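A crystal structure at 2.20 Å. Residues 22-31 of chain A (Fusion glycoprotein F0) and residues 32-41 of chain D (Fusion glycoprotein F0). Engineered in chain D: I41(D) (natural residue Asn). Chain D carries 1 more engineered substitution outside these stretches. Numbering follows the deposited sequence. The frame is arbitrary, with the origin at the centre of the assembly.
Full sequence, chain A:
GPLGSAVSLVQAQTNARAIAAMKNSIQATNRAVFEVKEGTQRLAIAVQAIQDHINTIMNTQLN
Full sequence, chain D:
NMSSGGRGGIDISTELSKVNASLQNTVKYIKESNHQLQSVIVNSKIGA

Chain A, residues 22-31: MKNSIQATNR
Chain D (32-41) ESNHQLQSVI

Residues 22-31 of chain A form a continuous α-helix, against which the helix that chain D brings in from before E32(D) runs nearly antiparallel (165°), the axes approaching to 10.6 Å. K23(A) lies level with L37(D) (CA-CA 6.8 Å) and Q27(A) with N34(D) (CA-CA 7.5 Å); 451 Å² is buried.

E32(D) is out of reach of the chain A stretch. S33(D) (chi1 t) and N34(D) (m) share one amide: N30(A), chi1 m and chi2 -17°, donates from ND2 to S33(D) OG at 3.1 Å and to N34(D) OD1 at 2.9 Å. This carboxamide suits its buried site, since OD1 is satisfied elsewhere in the structure.

H35(D) and Q36(D) do not reach the chain A stretch. L37(D) (t, p) points toward chain A and supplies the apolar centre, its CD1 lying 3.8 Å from I26(A) CD1 (I26(A) m, t) and its CD2 3.4 Å from Q27(A) CG.

A type I turn spans L37(D) to V40(D), with V40(D) N bonded to L37(D) O (3.0 Å) and S39(D) OG to Q36(D) O (2.9 Å). K23(A), with all four chi angles t, reaches out toward the turn so that NZ donates to V40(D) O at 2.6 Å, while its methylenes pack on L37(D) (CG-CG 3.9 Å). The engineered, poorly ordered I41(D) (m, t) places CD1 3.6 Å from K23(A) CD.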

# COMPACT_ATOMS: atom_id res chain seq x y z
N MET A 22 4.21 3.15 17.66
CA MET A 22 3.25 2.97 16.58
C MET A 22 3.29 4.13 15.61
O MET A 22 3.11 3.95 14.40
CB MET A 22 1.83 2.79 17.12
CG MET A 22 1.55 1.39 17.61
SD MET A 22 -0.20 1.06 17.77
CE MET A 22 -0.54 1.78 19.38
N LYS A 23 3.54 5.33 16.12
CA LYS A 23 3.64 6.49 15.26
C LYS A 23 4.75 6.21 14.24
O LYS A 23 4.55 6.36 13.04
CB LYS A 23 3.98 7.74 16.07
CG LYS A 23 4.03 9.01 15.24
CD LYS A 23 4.23 10.22 16.14
CE LYS A 23 4.13 11.52 15.35
NZ LYS A 23 4.23 12.69 16.26
N ASN A 24 5.92 5.80 14.73
CA ASN A 24 7.03 5.49 13.83
C ASN A 24 6.61 4.39 12.86
O ASN A 24 6.95 4.43 11.68
CB ASN A 24 8.27 5.03 14.61
CG ASN A 24 8.94 6.16 15.35
OD1 ASN A 24 8.93 7.30 14.89
ND2 ASN A 24 9.54 5.85 16.49
N SER A 25 5.87 3.42 13.36
CA SER A 25 5.40 2.33 12.52
C SER A 25 4.56 2.85 11.36
O SER A 25 4.82 2.53 10.20
CB SER A 25 4.57 1.35 13.34
OG SER A 25 3.99 0.36 12.51
N ILE A 26 3.56 3.67 11.67
CA ILE A 26 2.68 4.21 10.64
C ILE A 26 3.45 5.08 9.66
O ILE A 26 3.14 5.11 8.47
CB ILE A 26 1.52 5.01 11.28
CG1 ILE A 26 0.68 4.07 12.14
CG2 ILE A 26 0.64 5.62 10.20
CD1 ILE A 26 -0.42 4.77 12.95
N GLN A 27 4.47 5.79 10.15
CA GLN A 27 5.30 6.63 9.29
C GLN A 27 6.03 5.75 8.28
O GLN A 27 6.11 6.07 7.10
CB GLN A 27 6.31 7.41 10.12
CG GLN A 27 5.74 8.64 10.81
CD GLN A 27 6.60 9.13 11.96
OE1 GLN A 27 6.58 10.31 12.30
NE2 GLN A 27 7.34 8.22 12.58
N ALA A 28 6.58 4.64 8.76
CA ALA A 28 7.30 3.72 7.89
C ALA A 28 6.30 3.11 6.90
O ALA A 28 6.64 2.91 5.73
CB ALA A 28 7.99 2.63 8.72
N THR A 29 5.08 2.83 7.36
CA THR A 29 4.05 2.25 6.48
C THR A 29 3.67 3.22 5.37
O THR A 29 3.53 2.82 4.22
CB THR A 29 2.76 1.87 7.24
OG1 THR A 29 3.03 0.84 8.19
CG2 THR A 29 1.71 1.35 6.25
N ASN A 30 3.49 4.49 5.70
CA ASN A 30 3.11 5.46 4.68
C ASN A 30 4.18 5.58 3.61
O ASN A 30 3.86 5.73 2.43
CB ASN A 30 2.77 6.82 5.30
CG ASN A 30 1.47 6.79 6.09
OD1 ASN A 30 0.65 5.87 5.94
ND2 ASN A 30 1.26 7.80 6.94
N ARG A 31 5.45 5.52 4.01
CA ARG A 31 6.52 5.60 3.02
C ARG A 31 6.45 4.37 2.09
O ARG A 31 6.75 4.46 0.90
CB ARG A 31 7.89 5.68 3.70
CG ARG A 31 8.06 6.96 4.50
CD ARG A 31 9.49 7.48 4.47
NE ARG A 31 9.63 8.74 5.21
CZ ARG A 31 10.78 9.39 5.36
NH1 ARG A 31 11.89 8.92 4.82
NH2 ARG A 31 10.81 10.52 6.06
N GLU D 32 -3.36 12.76 4.03
CA GLU D 32 -4.36 12.81 5.08
C GLU D 32 -3.86 12.01 6.27
O GLU D 32 -3.99 12.43 7.41
CB GLU D 32 -5.67 12.21 4.59
CG GLU D 32 -6.74 13.22 4.27
CD GLU D 32 -8.01 12.56 3.74
OE1 GLU D 32 -8.52 11.64 4.43
OE2 GLU D 32 -8.48 12.95 2.65
N SER D 33 -3.27 10.86 5.99
CA SER D 33 -2.75 10.01 7.05
C SER D 33 -1.66 10.75 7.81
O SER D 33 -1.68 10.80 9.04
CB SER D 33 -2.21 8.69 6.47
OG SER D 33 -1.75 7.84 7.51
N ASN D 34 -0.71 11.33 7.08
CA ASN D 34 0.37 12.06 7.73
C ASN D 34 -0.14 13.25 8.53
O ASN D 34 0.45 13.62 9.54
CB ASN D 34 1.40 12.53 6.71
CG ASN D 34 2.17 11.39 6.10
OD1 ASN D 34 2.51 10.43 6.77
ND2 ASN D 34 2.47 11.49 4.81
N HIS D 35 -1.25 13.84 8.09
CA HIS D 35 -1.80 14.99 8.80
C HIS D 35 -2.35 14.57 10.16
O HIS D 35 -2.15 15.26 11.16
CB HIS D 35 -2.89 15.64 7.96
CG HIS D 35 -3.46 16.89 8.56
ND1 HIS D 35 -4.57 16.89 9.37
CD2 HIS D 35 -3.04 18.18 8.50
CE1 HIS D 35 -4.83 18.12 9.77
NE2 HIS D 35 -3.91 18.93 9.26
N GLN D 36 -3.06 13.45 10.20
CA GLN D 36 -3.61 12.96 11.45
C GLN D 36 -2.49 12.54 12.39
O GLN D 36 -2.46 12.90 13.57
CB GLN D 36 -4.50 11.75 11.17
CG GLN D 36 -5.79 12.08 10.47
CD GLN D 36 -6.64 13.05 11.27
OE1 GLN D 36 -6.81 12.88 12.49
NE2 GLN D 36 -7.19 14.05 10.61
N LEU D 37 -1.55 11.78 11.84
CA LEU D 37 -0.42 11.27 12.60
C LEU D 37 0.35 12.36 13.33
O LEU D 37 0.78 12.16 14.47
CB LEU D 37 0.52 10.51 11.66
CG LEU D 37 1.47 9.49 12.28
CD1 LEU D 37 0.67 8.39 12.93
CD2 LEU D 37 2.35 8.90 11.19
N GLN D 38 0.51 13.52 12.70
CA GLN D 38 1.26 14.60 13.34
C GLN D 38 0.61 15.13 14.61
O GLN D 38 1.25 15.84 15.39
CB GLN D 38 1.49 15.75 12.34
CG GLN D 38 2.34 15.36 11.14
CD GLN D 38 3.50 14.44 11.48
OE1 GLN D 38 4.17 14.61 12.50
NE2 GLN D 38 3.75 13.46 10.63
N SER D 39 -0.65 14.77 14.85
CA SER D 39 -1.36 15.23 16.04
C SER D 39 -0.94 14.39 17.26
O SER D 39 -1.30 14.73 18.40
CB SER D 39 -2.87 15.11 15.84
OG SER D 39 -3.26 15.53 14.55
N VAL D 40 -0.18 13.33 17.04
CA VAL D 40 0.26 12.46 18.13
C VAL D 40 1.53 12.94 18.83
O VAL D 40 2.55 13.17 18.17
CB VAL D 40 0.45 11.00 17.61
N ILE D 41 1.43 13.05 20.16
CA ILE D 41 2.50 13.44 21.08
C ILE D 41 2.37 14.86 21.64
O ILE D 41 1.36 15.55 21.32
CB ILE D 41 3.92 13.20 20.45
CG1 ILE D 41 4.12 11.69 20.26
CG2 ILE D 41 5.04 13.67 21.39
CD1 ILE D 41 5.36 11.29 19.39